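Local coordinates for protein metallo-carboxypeptidase (Pseudomonas aeruginosa, PDB 4A39) that probably acts as a zinc-dependent carboxypeptidase of the M14 family, resembling the mammalian cytosolic carboxypeptidases and removing residues from the C-termini of its substrates, at residues 148-160 and 249-261. Residues are numbered along the deposited sequence; the frame is centred on the assembly and turned at random.
Sequences AVGTSVQGRDIEL and ERSPEVWFVQQEM
P252, in the first turn of helix 252-264, lays its ring against the start of the hairpin turn: CB lies 3.4 Å from T151 O, and CD meets V153 CG2 at 3.7 Å. Next along the helix, the bent chain of E253 crosses I158 at about a right angle, its CG 3.9 Å from I158 CD1, and brings OE2 to 3.5 Å from S152 CB. Its other oxygen, OE1, is hydrogen-bonded to N233, while S152 OG accepts a hydrogen bond from R156 N across the type I turn S152-G155 and is also hydrogen-bonded to D223. F256 makes the largest contact. Its ring extends to the hairpin because chi1 (164°) sets CG opposite the backbone N, and it rests directly on the G150 backbone: G150 CA sits 3.5 Å from the ring centroid and 9° off the normal, a CH-pi contact, with G150 N over the same face toward the rim. A148 CB lies at the ring edge, I158 CG2 packs on CD2, and L160 CB approaches CZ. A turn later, E260 bends so that CG touches L160 CD2 at 3.6 Å and its carboxylate carbon meets A148 CB. The helix thus lies over the edge hairpin of the carboxypeptidase domain's mixed sheet, its 252-261 part nearly antiparallel to strand 148-151 (155°); W174 of strand 171-177 adjoins L160, V257 and E260, and helix 222-226 borders V153 and I158.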
loop_
_atom_site.group_PDB
_atom_site.type_symbol
_atom_site.label_atom_id
_atom_site.label_comp_id
_atom_site.label_asym_id
_atom_site.label_seq_id
_atom_site.Cartn_x
_atom_site.Cartn_y
_atom_site.Cartn_z
ATOM N N ALA A 148 -13.346 16.130 3.373
ATOM C CA ALA A 148 -13.293 16.052 4.826
ATOM C C ALA A 148 -11.874 15.740 5.272
ATOM O O ALA A 148 -11.016 15.420 4.454
ATOM C CB ALA A 148 -14.240 14.968 5.317
ATOM N N VAL A 149 -11.629 15.832 6.574
ATOM C CA VAL A 149 -10.309 15.539 7.109
ATOM C C VAL A 149 -10.434 14.895 8.488
ATOM O O VAL A 149 -11.141 15.404 9.364
ATOM C CB VAL A 149 -9.434 16.827 7.191
ATOM C CG1 VAL A 149 -10.037 17.825 8.169
ATOM C CG2 VAL A 149 -8.016 16.467 7.584
ATOM N N GLY A 150 -9.771 13.755 8.663
ATOM C CA GLY A 150 -9.797 13.056 9.936
ATOM C C GLY A 150 -8.527 13.342 10.720
ATOM O O GLY A 150 -7.601 13.972 10.205
ATOM N N THR A 151 -8.471 12.873 11.962
ATOM C CA THR A 151 -7.306 13.106 12.803
ATOM C C THR A 151 -6.800 11.803 13.408
ATOM O O THR A 151 -7.544 11.077 14.067
ATOM C CB THR A 151 -7.646 14.098 13.929
ATOM O OG1 THR A 151 -8.119 15.321 13.352
ATOM C CG2 THR A 151 -6.423 14.388 14.780
ATOM N N SER A 152 -5.525 11.510 13.172
ATOM C CA SER A 152 -4.914 10.292 13.686
ATOM C C SER A 152 -4.700 10.380 15.193
ATOM O O SER A 152 -4.848 11.442 15.795
ATOM C CB SER A 152 -3.567 10.054 13.006
ATOM O OG SER A 152 -2.619 11.012 13.447
ATOM N N VAL A 153 -4.343 9.256 15.799
ATOM C CA VAL A 153 -4.100 9.218 17.233
ATOM C C VAL A 153 -3.117 10.303 17.668
ATOM O O VAL A 153 -3.318 10.961 18.698
ATOM C CB VAL A 153 -3.553 7.839 17.654
ATOM C CG1 VAL A 153 -3.105 7.876 19.107
ATOM C CG2 VAL A 153 -4.623 6.779 17.453
ATOM N N GLN A 154 -2.067 10.507 16.876
ATOM C CA GLN A 154 -1.055 11.501 17.212
ATOM C C GLN A 154 -1.242 12.877 16.571
ATOM O O GLN A 154 -0.317 13.687 16.552
ATOM C CB GLN A 154 0.336 10.955 16.888
ATOM C CG GLN A 154 0.640 9.636 17.594
ATOM C CD GLN A 154 2.087 9.227 17.449
ATOM O OE1 GLN A 154 2.657 9.319 16.367
ATOM N NE2 GLN A 154 2.691 8.767 18.545
ATOM N N GLY A 155 -2.431 13.137 16.038
ATOM C CA GLY A 155 -2.705 14.443 15.460
ATOM C C GLY A 155 -2.233 14.747 14.051
ATOM O O GLY A 155 -1.872 15.885 13.754
ATOM N N ARG A 156 -2.223 13.741 13.185
ATOM C CA ARG A 156 -1.828 13.946 11.797
ATOM C C ARG A 156 -3.093 13.883 10.939
ATOM O O ARG A 156 -4.053 13.194 11.290
ATOM C CB ARG A 156 -0.819 12.876 11.366
ATOM C CG ARG A 156 0.516 12.972 12.102
ATOM C CD ARG A 156 1.571 12.058 11.491
ATOM N NE ARG A 156 2.885 12.269 12.096
ATOM C CZ ARG A 156 3.257 11.788 13.280
ATOM N NH1 ARG A 156 2.419 11.052 13.999
ATOM N NH2 ARG A 156 4.469 12.057 13.751
ATOM N N ASP A 157 -3.101 14.613 9.827
ATOM C CA ASP A 157 -4.264 14.656 8.943
ATOM C C ASP A 157 -4.548 13.391 8.137
ATOM O O ASP A 157 -3.633 12.750 7.629
ATOM C CB ASP A 157 -4.140 15.806 7.936
ATOM C CG ASP A 157 -4.395 17.167 8.552
ATOM O OD1 ASP A 157 -5.162 17.240 9.530
ATOM O OD2 ASP A 157 -3.848 18.165 8.036
ATOM N N ILE A 158 -5.834 13.064 8.016
ATOM C CA ILE A 158 -6.293 11.934 7.209
ATOM C C ILE A 158 -7.215 12.593 6.177
ATOM O O ILE A 158 -8.424 12.682 6.384
ATOM C CB ILE A 158 -7.138 10.917 8.017
ATOM C CG1 ILE A 158 -6.396 10.476 9.280
ATOM C CG2 ILE A 158 -7.463 9.714 7.142
ATOM C CD1 ILE A 158 -5.153 9.689 9.009
ATOM N N GLU A 159 -6.649 13.070 5.075
ATOM C CA GLU A 159 -7.455 13.739 4.057
ATOM C C GLU A 159 -8.349 12.822 3.237
ATOM O O GLU A 159 -7.935 11.742 2.825
ATOM C CB GLU A 159 -6.563 14.524 3.089
ATOM C CG GLU A 159 -5.741 15.618 3.746
ATOM C CD GLU A 159 -4.322 15.183 4.040
ATOM O OE1 GLU A 159 -4.112 13.976 4.296
ATOM O OE2 GLU A 159 -3.421 16.050 4.026
ATOM N N LEU A 160 -9.581 13.273 3.012
ATOM C CA LEU A 160 -10.540 12.557 2.180
ATOM C C LEU A 160 -10.775 13.492 1.000
ATOM O O LEU A 160 -11.358 14.570 1.158
ATOM C CB LEU A 160 -11.862 12.319 2.919
ATOM C CG LEU A 160 -13.036 11.815 2.066
ATOM C CD1 LEU A 160 -12.626 10.571 1.289
ATOM C CD2 LEU A 160 -14.232 11.525 2.962
ATOM N N GLU A 249 -11.296 6.693 19.732
ATOM C CA GLU A 249 -10.126 6.779 20.599
ATOM C C GLU A 249 -8.957 5.910 20.149
ATOM O O GLU A 249 -7.820 6.377 20.075
ATOM C CB GLU A 249 -10.523 6.390 22.030
ATOM C CG GLU A 249 -9.377 6.436 23.031
ATOM C CD GLU A 249 -9.830 6.125 24.452
ATOM O OE1 GLU A 249 -11.012 5.777 24.642
ATOM O OE2 GLU A 249 -8.998 6.222 25.384
ATOM N N ARG A 250 -9.232 4.647 19.831
ATOM C CA ARG A 250 -8.203 3.690 19.423
ATOM C C ARG A 250 -7.965 3.580 17.914
ATOM O O ARG A 250 -6.835 3.347 17.480
ATOM C CB ARG A 250 -8.537 2.314 19.998
ATOM C CG ARG A 250 -7.466 1.262 19.768
ATOM C CD ARG A 250 -7.893 -0.084 20.335
ATOM N NE ARG A 250 -6.867 -1.107 20.138
ATOM C CZ ARG A 250 -5.680 -1.109 20.738
ATOM N NH1 ARG A 250 -5.356 -0.140 21.586
ATOM N NH2 ARG A 250 -4.806 -2.077 20.485
ATOM N N SER A 251 -9.020 3.742 17.120
ATOM C CA SER A 251 -8.882 3.651 15.667
ATOM C C SER A 251 -9.583 4.808 14.966
ATOM O O SER A 251 -10.402 4.601 14.069
ATOM C CB SER A 251 -9.443 2.314 15.170
ATOM O OG SER A 251 -10.704 2.016 15.755
ATOM N N PRO A 252 -9.242 6.051 15.351
ATOM C CA PRO A 252 -9.852 7.245 14.758
ATOM C C PRO A 252 -9.773 7.306 13.238
ATOM O O PRO A 252 -10.645 7.882 12.583
ATOM C CB PRO A 252 -9.094 8.390 15.432
ATOM C CG PRO A 252 -7.742 7.782 15.703
ATOM C CD PRO A 252 -8.107 6.419 16.216
ATOM N N GLU A 253 -8.720 6.717 12.683
ATOM C CA GLU A 253 -8.532 6.707 11.239
ATOM C C GLU A 253 -9.687 5.978 10.551
ATOM O O GLU A 253 -10.211 6.436 9.536
ATOM C CB GLU A 253 -7.203 6.032 10.894
ATOM C CG GLU A 253 -5.982 6.742 11.474
ATOM C CD GLU A 253 -5.572 6.249 12.860
ATOM O OE1 GLU A 253 -6.302 5.441 13.481
ATOM O OE2 GLU A 253 -4.500 6.680 13.333
ATOM N N VAL A 254 -10.083 4.842 11.113
ATOM C CA VAL A 254 -11.173 4.052 10.550
ATOM C C VAL A 254 -12.530 4.648 10.925
ATOM O O VAL A 254 -13.460 4.655 10.115
ATOM C CB VAL A 254 -11.078 2.583 11.029
ATOM C CG1 VAL A 254 -12.345 1.819 10.665
ATOM C CG2 VAL A 254 -9.865 1.920 10.378
ATOM N N TRP A 255 -12.636 5.154 12.148
ATOM C CA TRP A 255 -13.875 5.769 12.619
ATOM C C TRP A 255 -14.267 6.915 11.684
ATOM O O TRP A 255 -15.442 7.088 11.340
ATOM C CB TRP A 255 -13.681 6.289 14.050
ATOM C CG TRP A 255 -14.880 6.984 14.616
ATOM C CD1 TRP A 255 -15.215 8.300 14.470
ATOM C CD2 TRP A 255 -15.920 6.388 15.395
ATOM N NE1 TRP A 255 -16.402 8.561 15.111
ATOM C CE2 TRP A 255 -16.858 7.404 15.688
ATOM C CE3 TRP A 255 -16.153 5.093 15.876
ATOM C CZ2 TRP A 255 -18.012 7.165 16.440
ATOM C CZ3 TRP A 255 -17.302 4.855 16.624
ATOM C CH2 TRP A 255 -18.217 5.886 16.898
ATOM N N PHE A 256 -13.267 7.686 11.276
ATOM C CA PHE A 256 -13.450 8.817 10.373
ATOM C C PHE A 256 -14.043 8.381 9.040
ATOM O O PHE A 256 -15.068 8.905 8.603
ATOM C CB PHE A 256 -12.100 9.505 10.131
ATOM C CG PHE A 256 -12.088 10.437 8.947
ATOM C CD1 PHE A 256 -12.934 11.541 8.897
ATOM C CD2 PHE A 256 -11.214 10.217 7.886
ATOM C CE1 PHE A 256 -12.909 12.414 7.804
ATOM C CE2 PHE A 256 -11.182 11.081 6.794
ATOM C CZ PHE A 256 -12.031 12.183 6.755
ATOM N N VAL A 257 -13.398 7.420 8.391
ATOM C CA VAL A 257 -13.874 6.955 7.093
ATOM C C VAL A 257 -15.283 6.385 7.145
ATOM O O VAL A 257 -16.099 6.679 6.270
ATOM C CB VAL A 257 -12.911 5.913 6.487
ATOM C CG1 VAL A 257 -13.450 5.412 5.152
ATOM C CG2 VAL A 257 -11.540 6.545 6.294
ATOM N N GLN A 258 -15.581 5.583 8.162
ATOM C CA GLN A 258 -16.918 5.007 8.277
ATOM C C GLN A 258 -17.999 6.076 8.427
ATOM O O GLN A 258 -19.104 5.917 7.912
ATOM C CB GLN A 258 -16.984 4.015 9.442
ATOM C CG GLN A 258 -16.352 2.663 9.110
ATOM C CD GLN A 258 -16.667 1.581 10.130
ATOM O OE1 GLN A 258 -17.732 1.587 10.751
ATOM N NE2 GLN A 258 -15.750 0.630 10.286
ATOM N N GLN A 259 -17.688 7.165 9.120
ATOM C CA GLN A 259 -18.672 8.232 9.291
ATOM C C GLN A 259 -18.961 8.910 7.956
ATOM O O GLN A 259 -20.112 9.237 7.645
ATOM C CB GLN A 259 -18.172 9.267 10.304
ATOM C CG GLN A 259 -18.129 8.757 11.737
ATOM C CD GLN A 259 -19.510 8.406 12.276
ATOM O OE1 GLN A 259 -19.640 7.885 13.383
ATOM N NE2 GLN A 259 -20.547 8.697 11.496
ATOM N N GLU A 260 -17.912 9.124 7.168
ATOM C CA GLU A 260 -18.056 9.764 5.868
ATOM C C GLU A 260 -18.789 8.841 4.900
ATOM O O GLU A 260 -19.579 9.298 4.070
ATOM C CB GLU A 260 -16.683 10.140 5.302
ATOM C CG GLU A 260 -15.959 11.229 6.091
ATOM C CD GLU A 260 -16.755 12.521 6.180
ATOM O OE1 GLU A 260 -17.322 12.944 5.151
ATOM O OE2 GLU A 260 -16.807 13.119 7.276
ATOM N N MET A 261 -18.531 7.541 5.001
ATOM C CA MET A 261 -19.198 6.586 4.121
ATOM C C MET A 261 -20.688 6.558 4.421
ATOM O O MET A 261 -21.515 6.544 3.513
ATOM C CB MET A 261 -18.623 5.178 4.295
ATOM C CG MET A 261 -17.190 5.008 3.820
ATOM S SD MET A 261 -16.646 3.288 3.969
ATOM C CE MET A 261 -15.374 3.222 2.694
#